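Local coordinates for protein fructuronate-tagaturonate epimerase UxaE from Cohnella laeviribosi in complex with 1 glycerol (Cohnella laeviribosi, PDB 6IL9) that probably interconverts fructuronate and tagaturonate as a zinc-containing epimerase built on a TIM barrel, at residues A401-R415 and Y428-Y442. Residues are numbered along the deposited sequence; the frame is centred on the assembly and turned at random.
Sequences ATAYYHVTTNLNNIR and YMNENDARQLLHITY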
ATOM      1  N   ALA A 401      -1.076  10.450 -17.612  1.00 21.30           N
ATOM      2  CA  ALA A 401      -1.087   9.516 -16.501  1.00 21.81           C
ATOM      3  C   ALA A 401      -0.929   8.065 -16.962  1.00 22.84           C
ATOM      4  O   ALA A 401      -0.382   7.240 -16.219  1.00 23.15           O
ATOM      5  CB  ALA A 401      -2.374   9.732 -15.702  1.00 22.60           C
ATOM      6  N   THR A 402      -1.361   7.738 -18.184  1.00 23.64           N
ATOM      7  CA  THR A 402      -1.154   6.382 -18.686  1.00 24.07           C
ATOM      8  C   THR A 402       0.321   6.062 -18.895  1.00 29.68           C
ATOM      9  O   THR A 402       0.671   4.886 -19.033  1.00 30.96           O
ATOM     10  CB  THR A 402      -1.922   6.154 -19.993  1.00 22.93           C
ATOM     11  OG1 THR A 402      -1.389   6.992 -21.030  1.00 25.22           O
ATOM     12  CG2 THR A 402      -3.396   6.449 -19.804  1.00 22.26           C
ATOM     13  N   ALA A 403       1.190   7.075 -18.912  1.00 28.82           N
ATOM     14  CA  ALA A 403       2.623   6.816 -18.962  1.00 33.02           C
ATOM     15  C   ALA A 403       3.143   6.175 -17.680  1.00 33.44           C
ATOM     16  O   ALA A 403       4.191   5.524 -17.712  1.00 34.28           O
ATOM     17  CB  ALA A 403       3.374   8.120 -19.247  1.00 34.39           C
ATOM     18  N   TYR A 404       2.424   6.325 -16.559  1.00 30.66           N
ATOM     19  CA  TYR A 404       2.850   5.829 -15.253  1.00 28.91           C
ATOM     20  C   TYR A 404       2.136   4.562 -14.811  1.00 29.63           C
ATOM     21  O   TYR A 404       2.663   3.832 -13.964  1.00 31.16           O
ATOM     22  CB  TYR A 404       2.603   6.889 -14.176  1.00 31.92           C
ATOM     23  CG  TYR A 404       3.497   8.092 -14.274  1.00 35.99           C
ATOM     24  CD1 TYR A 404       4.817   8.030 -13.852  1.00 43.20           C
ATOM     25  CD2 TYR A 404       3.023   9.290 -14.772  1.00 31.35           C
ATOM     26  CE1 TYR A 404       5.646   9.130 -13.933  1.00 42.20           C
ATOM     27  CE2 TYR A 404       3.842  10.397 -14.857  1.00 42.86           C
ATOM     28  CZ  TYR A 404       5.153  10.310 -14.436  1.00 42.32           C
ATOM     29  OH  TYR A 404       5.977  11.409 -14.515  1.00 47.88           O
ATOM     30  N   TYR A 405       0.935   4.312 -15.318  1.00 26.32           N
ATOM     31  CA  TYR A 405       0.158   3.144 -14.937  1.00 25.06           C
ATOM     32  C   TYR A 405      -0.363   2.497 -16.205  1.00 24.55           C
ATOM     33  O   TYR A 405      -0.887   3.193 -17.079  1.00 26.39           O
ATOM     34  CB  TYR A 405      -0.995   3.536 -14.014  1.00 23.71           C
ATOM     35  CG  TYR A 405      -0.507   4.106 -12.704  1.00 23.19           C
ATOM     36  CD1 TYR A 405      -0.233   3.270 -11.633  1.00 23.24           C
ATOM     37  CD2 TYR A 405      -0.285   5.462 -12.549  1.00 24.29           C
ATOM     38  CE1 TYR A 405       0.230   3.768 -10.436  1.00 25.12           C
ATOM     39  CE2 TYR A 405       0.179   5.979 -11.344  1.00 21.14           C
ATOM     40  CZ  TYR A 405       0.442   5.119 -10.295  1.00 23.58           C
ATOM     41  OH  TYR A 405       0.908   5.590  -9.083  1.00 25.50           O
ATOM     42  N   HIS A 406      -0.205   1.180 -16.314  1.00 23.88           N
ATOM     43  CA  HIS A 406      -0.655   0.463 -17.505  1.00 24.64           C
ATOM     44  C   HIS A 406      -2.125   0.108 -17.343  1.00 20.33           C
ATOM     45  O   HIS A 406      -2.484  -0.695 -16.476  1.00 19.62           O
ATOM     46  CB  HIS A 406       0.166  -0.797 -17.748  1.00 25.78           C
ATOM     47  CG  HIS A 406      -0.338  -1.608 -18.903  1.00 26.61           C
ATOM     48  ND1 HIS A 406      -0.048  -1.291 -20.213  1.00 35.14           N
ATOM     49  CD2 HIS A 406      -1.153  -2.689 -18.950  1.00 27.64           C
ATOM     50  CE1 HIS A 406      -0.641  -2.158 -21.017  1.00 35.75           C
ATOM     51  NE2 HIS A 406      -1.317  -3.018 -20.275  1.00 30.05           N
ATOM     52  N   VAL A 407      -2.979   0.706 -18.177  1.00 18.83           N
ATOM     53  CA  VAL A 407      -4.411   0.432 -18.163  1.00 16.89           C
ATOM     54  C   VAL A 407      -4.899   0.283 -19.599  1.00 16.83           C
ATOM     55  O   VAL A 407      -4.285   0.780 -20.545  1.00 19.44           O
ATOM     56  CB  VAL A 407      -5.204   1.546 -17.440  1.00 17.23           C
ATOM     57  CG1 VAL A 407      -4.836   1.587 -15.945  1.00 17.65           C
ATOM     58  CG2 VAL A 407      -4.942   2.914 -18.102  1.00 17.96           C
ATOM     59  N   THR A 408      -6.023  -0.419 -19.768  1.00 15.29           N
ATOM     60  CA  THR A 408      -6.644  -0.543 -21.084  1.00 17.21           C
ATOM     61  C   THR A 408      -7.974   0.199 -21.141  1.00 17.51           C
ATOM     62  O   THR A 408      -8.900  -0.208 -21.848  1.00 17.53           O
ATOM     63  CB  THR A 408      -6.825  -2.015 -21.465  1.00 17.64           C
ATOM     64  OG1 THR A 408      -7.514  -2.712 -20.420  1.00 15.61           O
ATOM     65  CG2 THR A 408      -5.466  -2.677 -21.713  1.00 20.60           C
ATOM     66  N   THR A 409      -8.062   1.301 -20.400  1.00 13.15           N
ATOM     67  CA  THR A 409      -9.267   2.113 -20.304  1.00 14.37           C
ATOM     68  C   THR A 409      -9.835   2.476 -21.666  1.00 16.76           C
ATOM     69  O   THR A 409      -9.112   2.932 -22.558  1.00 18.35           O
ATOM     70  CB  THR A 409      -8.923   3.393 -19.556  1.00 16.34           C
ATOM     71  OG1 THR A 409      -8.147   3.060 -18.392  1.00 16.74           O
ATOM     72  CG2 THR A 409     -10.167   4.158 -19.164  1.00 13.92           C
ATOM     73  N   ASN A 410     -11.144   2.310 -21.806  1.00 15.19           N
ATOM     74  CA  ASN A 410     -11.853   2.739 -23.003  1.00 15.85           C
ATOM     75  C   ASN A 410     -12.631   4.002 -22.648  1.00 16.18           C
ATOM     76  O   ASN A 410     -13.737   3.927 -22.103  1.00 15.01           O
ATOM     77  CB  ASN A 410     -12.780   1.642 -23.521  1.00 15.18           C
ATOM     78  CG  ASN A 410     -13.474   2.054 -24.786  1.00 14.30           C
ATOM     79  OD1 ASN A 410     -13.151   3.097 -25.343  1.00 14.63           O
ATOM     80  ND2 ASN A 410     -14.429   1.255 -25.244  1.00 14.25           N
ATOM     81  N   LEU A 411     -12.062   5.164 -22.983  1.00 15.72           N
ATOM     82  CA  LEU A 411     -12.757   6.426 -22.742  1.00 14.68           C
ATOM     83  C   LEU A 411     -14.113   6.481 -23.438  1.00 16.38           C
ATOM     84  O   LEU A 411     -15.021   7.189 -22.976  1.00 16.43           O
ATOM     85  CB  LEU A 411     -11.887   7.602 -23.200  1.00 15.42           C
ATOM     86  CG  LEU A 411     -10.526   7.773 -22.529  1.00 21.83           C
ATOM     87  CD1 LEU A 411      -9.816   8.936 -23.183  1.00 20.67           C
ATOM     88  CD2 LEU A 411     -10.674   8.011 -21.036  1.00 22.07           C
ATOM     89  N   ASN A 412     -14.275   5.755 -24.550  1.00 15.51           N
ATOM     90  CA  ASN A 412     -15.550   5.754 -25.264  1.00 14.95           C
ATOM     91  C   ASN A 412     -16.689   5.169 -24.432  1.00 17.41           C
ATOM     92  O   ASN A 412     -17.860   5.383 -24.769  1.00 18.71           O
ATOM     93  CB  ASN A 412     -15.396   4.977 -26.579  1.00 15.21           C
ATOM     94  CG  ASN A 412     -16.485   5.313 -27.582  1.00 19.87           C
ATOM     95  OD1 ASN A 412     -17.159   4.416 -28.115  1.00 21.74           O
ATOM     96  ND2 ASN A 412     -16.690   6.597 -27.818  1.00 16.54           N
ATOM     97  N   ASN A 413     -16.382   4.436 -23.356  1.00 15.24           N
ATOM     98  CA  ASN A 413     -17.426   3.889 -22.488  1.00 17.40           C
ATOM     99  C   ASN A 413     -17.942   4.901 -21.474  1.00 20.59           C
ATOM    100  O   ASN A 413     -18.956   4.640 -20.817  1.00 21.96           O
ATOM    101  CB  ASN A 413     -16.907   2.666 -21.720  1.00 16.50           C
ATOM    102  CG  ASN A 413     -16.809   1.429 -22.578  1.00 17.47           C
ATOM    103  OD1 ASN A 413     -17.472   1.324 -23.610  1.00 17.69           O
ATOM    104  ND2 ASN A 413     -15.997   0.465 -22.137  1.00 15.42           N
ATOM    105  N   ILE A 414     -17.270   6.032 -21.315  1.00 16.84           N
ATOM    106  CA  ILE A 414     -17.600   6.983 -20.256  1.00 17.37           C
ATOM    107  C   ILE A 414     -18.607   8.002 -20.792  1.00 19.06           C
ATOM    108  O   ILE A 414     -18.327   8.699 -21.771  1.00 21.81           O
ATOM    109  CB  ILE A 414     -16.336   7.678 -19.733  1.00 16.47           C
ATOM    110  CG1 ILE A 414     -15.275   6.634 -19.340  1.00 15.65           C
ATOM    111  CG2 ILE A 414     -16.670   8.569 -18.529  1.00 16.59           C
ATOM    112  CD1 ILE A 414     -13.926   7.243 -18.920  1.00 15.80           C
ATOM    113  N   ARG A 415     -19.769   8.096 -20.147  1.00 19.78           N
ATOM    114  CA  ARG A 415     -20.778   9.060 -20.574  1.00 21.15           C
ATOM    115  C   ARG A 415     -20.220  10.479 -20.479  1.00 22.32           C
ATOM    116  O   ARG A 415     -19.519  10.808 -19.509  1.00 21.04           O
ATOM    117  CB  ARG A 415     -22.043   8.954 -19.714  1.00 21.46           C
ATOM    118  CG  ARG A 415     -22.939   7.754 -19.986  1.00 27.02           C
ATOM    119  CD  ARG A 415     -23.954   7.560 -18.849  1.00 27.41           C
ATOM    120  NE  ARG A 415     -23.271   7.226 -17.603  1.00 25.50           N
ATOM    121  CZ  ARG A 415     -23.803   7.278 -16.385  1.00 33.14           C
ATOM    122  NH1 ARG A 415     -25.069   7.642 -16.204  1.00 29.74           N
ATOM    123  NH2 ARG A 415     -23.055   6.947 -15.339  1.00 25.82           N
ATOM    124  N   TYR A 428     -20.443   7.122 -11.760  1.00 19.12           N
ATOM    125  CA  TYR A 428     -19.151   6.953 -12.423  1.00 18.64           C
ATOM    126  C   TYR A 428     -18.208   6.079 -11.603  1.00 18.51           C
ATOM    127  O   TYR A 428     -17.428   5.297 -12.163  1.00 17.64           O
ATOM    128  CB  TYR A 428     -18.483   8.304 -12.649  1.00 18.98           C
ATOM    129  CG  TYR A 428     -18.999   9.125 -13.803  1.00 17.41           C
ATOM    130  CD1 TYR A 428     -19.003   8.625 -15.106  1.00 17.56           C
ATOM    131  CD2 TYR A 428     -19.434  10.429 -13.592  1.00 18.79           C
ATOM    132  CE1 TYR A 428     -19.452   9.410 -16.168  1.00 20.81           C
ATOM    133  CE2 TYR A 428     -19.886  11.215 -14.645  1.00 20.56           C
ATOM    134  CZ  TYR A 428     -19.889  10.703 -15.920  1.00 21.32           C
ATOM    135  OH  TYR A 428     -20.329  11.510 -16.949  1.00 20.22           O
ATOM    136  N   MET A 429     -18.225   6.234 -10.277  1.00 15.25           N
ATOM    137  CA  MET A 429     -17.273   5.509  -9.441  1.00 16.97           C
ATOM    138  C   MET A 429     -17.667   4.053  -9.238  1.00 16.38           C
ATOM    139  O   MET A 429     -16.997   3.332  -8.485  1.00 18.14           O
ATOM    140  CB  MET A 429     -17.088   6.230  -8.100  1.00 18.81           C
ATOM    141  CG  MET A 429     -16.261   7.533  -8.222  1.00 19.72           C
ATOM    142  SD  MET A 429     -14.594   7.413  -8.960  1.00 12.36           S
ATOM    143  CE  MET A 429     -14.971   7.744 -10.695  1.00 18.51           C
ATOM    144  N   ASN A 430     -18.713   3.599  -9.926  1.00 15.73           N
ATOM    145  CA  ASN A 430     -19.046   2.187 -10.022  1.00 17.90           C
ATOM    146  C   ASN A 430     -18.681   1.580 -11.370  1.00 20.12           C
ATOM    147  O   ASN A 430     -18.933   0.394 -11.574  1.00 24.42           O
ATOM    148  CB  ASN A 430     -20.543   1.963  -9.781  1.00 18.27           C
ATOM    149  CG  ASN A 430     -20.962   2.322  -8.379  1.00 22.66           C
ATOM    150  OD1 ASN A 430     -20.192   2.148  -7.432  1.00 22.60           O
ATOM    151  ND2 ASN A 430     -22.172   2.847  -8.238  1.00 23.69           N
ATOM    152  N   GLU A 431     -18.095   2.347 -12.285  1.00 15.61           N
ATOM    153  CA  GLU A 431     -17.835   1.882 -13.644  1.00 15.75           C
ATOM    154  C   GLU A 431     -16.350   1.656 -13.872  1.00 15.77           C
ATOM    155  O   GLU A 431     -15.520   2.429 -13.392  1.00 17.33           O
ATOM    156  CB  GLU A 431     -18.349   2.895 -14.666  1.00 16.67           C
ATOM    157  CG  GLU A 431     -19.834   3.159 -14.533  1.00 17.97           C
ATOM    158  CD  GLU A 431     -20.263   4.412 -15.262  1.00 23.27           C
ATOM    159  OE1 GLU A 431     -19.383   5.126 -15.803  1.00 22.53           O
ATOM    160  OE2 GLU A 431     -21.488   4.677 -15.302  1.00 27.37           O
ATOM    161  N   ASN A 432     -16.019   0.615 -14.650  1.00 15.15           N
ATOM    162  CA  ASN A 432     -14.615   0.287 -14.879  1.00 14.96           C
ATOM    163  C   ASN A 432     -13.837   1.479 -15.417  1.00 14.44           C
ATOM    164  O   ASN A 432     -12.774   1.840 -14.891  1.00 15.05           O
ATOM    165  CB  ASN A 432     -14.484  -0.869 -15.871  1.00 14.89           C
ATOM    166  CG  ASN A 432     -14.867  -2.196 -15.279  1.00 17.40           C
ATOM    167  OD1 ASN A 432     -14.934  -2.357 -14.057  1.00 17.05           O
ATOM    168  ND2 ASN A 432     -15.107  -3.172 -16.147  1.00 20.88           N
ATOM    169  N   ASP A 433     -14.330   2.081 -16.495  1.00 14.30           N
ATOM    170  CA  ASP A 433     -13.475   3.008 -17.220  1.00 11.82           C
ATOM    171  C   ASP A 433     -13.349   4.331 -16.482  1.00 13.70           C
ATOM    172  O   ASP A 433     -12.238   4.845 -16.331  1.00 14.70           O
ATOM    173  CB  ASP A 433     -13.995   3.188 -18.647  1.00 16.30           C
ATOM    174  CG  ASP A 433     -13.936   1.885 -19.427  1.00 18.02           C
ATOM    175  OD1 ASP A 433     -12.821   1.417 -19.747  1.00 17.36           O
ATOM    176  OD2 ASP A 433     -14.999   1.287 -19.664  1.00 18.37           O
ATOM    177  N   ALA A 434     -14.461   4.877 -15.982  1.00 14.39           N
ATOM    178  CA  ALA A 434     -14.376   6.107 -15.191  1.00 14.34           C
ATOM    179  C   ALA A 434     -13.538   5.901 -13.926  1.00 15.70           C
ATOM    180  O   ALA A 434     -12.784   6.794 -13.523  1.00 14.74           O
ATOM    181  CB  ALA A 434     -15.776   6.610 -14.830  1.00 16.51           C
ATOM    182  N   ARG A 435     -13.666   4.740 -13.272  1.00 13.43           N
ATOM    183  CA  ARG A 435     -12.812   4.469 -12.116  1.00 16.28           C
ATOM    184  C   ARG A 435     -11.336   4.546 -12.493  1.00 15.58           C
ATOM    185  O   ARG A 435     -10.532   5.161 -11.782  1.00 14.87           O
ATOM    186  CB  ARG A 435     -13.138   3.104 -11.504  1.00 15.24           C
ATOM    187  CG  ARG A 435     -14.368   3.126 -10.601  1.00 16.14           C
ATOM    188  CD  ARG A 435     -14.622   1.761  -9.977  1.00 14.35           C
ATOM    189  NE  ARG A 435     -13.594   1.371  -9.008  1.00 18.54           N
ATOM    190  CZ  ARG A 435     -13.547   1.794  -7.749  1.00 17.00           C
ATOM    191  NH1 ARG A 435     -14.474   2.633  -7.301  1.00 17.23           N
ATOM    192  NH2 ARG A 435     -12.569   1.381  -6.935  1.00 16.42           N
ATOM    193  N   GLN A 436     -10.954   3.935 -13.621  1.00 14.08           N
ATOM    194  CA  GLN A 436      -9.546   3.984 -14.007  1.00 16.03           C
ATOM    195  C   GLN A 436      -9.115   5.403 -14.355  1.00 15.25           C
ATOM    196  O   GLN A 436      -7.986   5.808 -14.049  1.00 15.66           O
ATOM    197  CB  GLN A 436      -9.290   3.049 -15.183  1.00 13.87           C
ATOM    198  CG  GLN A 436      -9.468   1.587 -14.801  1.00 13.80           C
ATOM    199  CD  GLN A 436      -8.801   0.669 -15.791  1.00 14.39           C
ATOM    200  OE1 GLN A 436      -8.985   0.809 -17.002  1.00 15.65           O
ATOM    201  NE2 GLN A 436      -8.016  -0.274 -15.292  1.00 13.82           N
ATOM    202  N   LEU A 437     -10.011   6.165 -14.985  1.00 15.17           N
ATOM    203  CA  LEU A 437      -9.718   7.547 -15.349  1.00 15.33           C
ATOM    204  C   LEU A 437      -9.335   8.355 -14.120  1.00 17.64           C
ATOM    205  O   LEU A 437      -8.330   9.073 -14.125  1.00 17.97           O
ATOM    206  CB  LEU A 437     -10.940   8.159 -16.029  1.00 13.71           C
ATOM    207  CG  LEU A 437     -10.947   9.672 -16.239  1.00 17.37           C
ATOM    208  CD1 LEU A 437      -9.918  10.035 -17.303  1.00 19.94           C
ATOM    209  CD2 LEU A 437     -12.347  10.150 -16.626  1.00 19.35           C
ATOM    210  N   LEU A 438     -10.131   8.241 -13.053  1.00 14.22           N
ATOM    211  CA  LEU A 438      -9.861   9.002 -11.834  1.00 15.89           C
ATOM    212  C   LEU A 438      -8.755   8.367 -10.994  1.00 17.94           C
ATOM    213  O   LEU A 438      -8.027   9.085 -10.299  1.00 15.67           O
ATOM    214  CB  LEU A 438     -11.149   9.143 -11.010  1.00 17.09           C
ATOM    215  CG  LEU A 438     -12.071  10.344 -11.308  1.00 17.35           C
ATOM    216  CD1 LEU A 438     -11.401  11.650 -10.942  1.00 18.14           C
ATOM    217  CD2 LEU A 438     -12.528  10.388 -12.781  1.00 19.06           C
ATOM    218  N   HIS A 439      -8.598   7.039 -11.061  1.00 15.24           N
ATOM    219  CA  HIS A 439      -7.616   6.350 -10.221  1.00 13.82           C
ATOM    220  C   HIS A 439      -6.215   6.845 -10.540  1.00 17.61           C
ATOM    221  O   HIS A 439      -5.448   7.206  -9.644  1.00 16.58           O
ATOM    222  CB  HIS A 439      -7.719   4.832 -10.457  1.00 17.60           C
ATOM    223  CG  HIS A 439      -6.936   3.983  -9.494  1.00 18.33           C
ATOM    224  ND1 HIS A 439      -5.566   4.074  -9.344  1.00 16.55           N
ATOM    225  CD2 HIS A 439      -7.339   2.988  -8.664  1.00 15.99           C
ATOM    226  CE1 HIS A 439      -5.161   3.189  -8.450  1.00 15.71           C
ATOM    227  NE2 HIS A 439      -6.217   2.512  -8.024  1.00 15.27           N
ATOM    228  N   ILE A 440      -5.890   6.907 -11.831  1.00 15.06           N
ATOM    229  CA  ILE A 440      -4.523   7.084 -12.289  1.00 17.45           C
ATOM    230  C   ILE A 440      -4.131   8.555 -12.390  1.00 17.76           C
ATOM    231  O   ILE A 440      -2.931   8.867 -12.401  1.00 19.11           O
ATOM    232  CB  ILE A 440      -4.435   6.309 -13.620  1.00 22.19           C
ATOM    233  CG1 ILE A 440      -4.089   4.843 -13.387  1.00 17.96           C
ATOM    234  CG2 ILE A 440      -3.513   6.907 -14.600  1.00 36.03           C
ATOM    235  CD1 ILE A 440      -5.088   4.061 -12.658  1.00 29.68           C
ATOM    236  N   THR A 441      -5.106   9.464 -12.395  1.00 18.67           N
ATOM    237  CA  THR A 441      -4.867  10.896 -12.524  1.00 17.44           C
ATOM    238  C   THR A 441      -4.789  11.600 -11.172  1.00 17.10           C
ATOM    239  O   THR A 441      -4.834  12.830 -11.131  1.00 19.96           O
ATOM    240  CB  THR A 441      -5.951  11.551 -13.394  1.00 19.01           C
ATOM    241  OG1 THR A 441      -7.262  11.227 -12.903  1.00 17.24           O
ATOM    242  CG2 THR A 441      -5.827  11.109 -14.876  1.00 19.93           C
ATOM    243  N   TYR A 442      -4.648  10.853 -10.071  1.00 17.26           N
ATOM    244  CA  TYR A 442      -4.611  11.476  -8.742  1.00 16.93           C
ATOM    245  C   TYR A 442      -3.508  12.522  -8.640  1.00 19.82           C
ATOM    246  O   TYR A 442      -3.716  13.599  -8.059  1.00 19.90           O
ATOM    247  CB  TYR A 442      -4.417  10.410  -7.659  1.00 16.24           C
ATOM    248  CG  TYR A 442      -3.052   9.741  -7.695  1.00 16.21           C
ATOM    249  CD1 TYR A 442      -2.750   8.771  -8.642  1.00 17.33           C
ATOM    250  CD2 TYR A 442      -2.054  10.102  -6.794  1.00 17.73           C
ATOM    251  CE1 TYR A 442      -1.497   8.170  -8.681  1.00 17.20           C
ATOM    252  CE2 TYR A 442      -0.802   9.507  -6.826  1.00 20.43           C
ATOM    253  CZ  TYR A 442      -0.527   8.547  -7.774  1.00 17.21           C
ATOM    254  OH  TYR A 442       0.711   7.955  -7.795  1.00 20.58           O
TER
HETATM  255  O   HOH W   1      -9.410  -1.463 -18.694  1.00 20.84           O
HETATM  256  O   HOH W   2     -20.367   6.300 -17.923  1.00 23.77           O
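Tyr405 and Tyr442 meet at their edges, their OH atoms 2.7 Å apart in a hydrogen bond near both ring planes; the Tyr405 side chain lies about 7 Å from a bound glycerol and about 9 Å from the zinc ion. The Tyr428 ring likewise takes the carbonyl O of Arg415 at its edge, bonded by OH. Ile440 CG1 and Ile414 CG2 pack obliquely on Tyr405 and Tyr428, respectively. A water in the guanidinium plane of Arg415 accepts from its backbone N and NE and donates to Glu431 OE1; the hydrogen bond within the salt bridge from Arg415 NH2 to Glu431 OE2 (2.8 Å) is weak, bent to 122°. Between these ends, the Asp433 carboxylate is gripped twice, each time from above its plane: Asn410 N reaches OD1 at 2.8 Å, nearly straight at 167°, and Asn413 ND2 reaches OD2 at 2.8 Å. With CG anti to its carbonyl carbon (chi1 -63°), Asp433 presents both oxygens to the 410-413 turn. Were Asp433 replaced by an alanine, Asn410 N and the Asn413 amide would probably lose this acceptor, leaving that amide likelier to turn. Thr409 OG1 donates to Gln436 OE1 (2.8 Å), whose NE2 binds Gln310 and Lys311. Polar side chains of helix 432-440 thus probably hold the course of a largely irregular chain following helix 384-402.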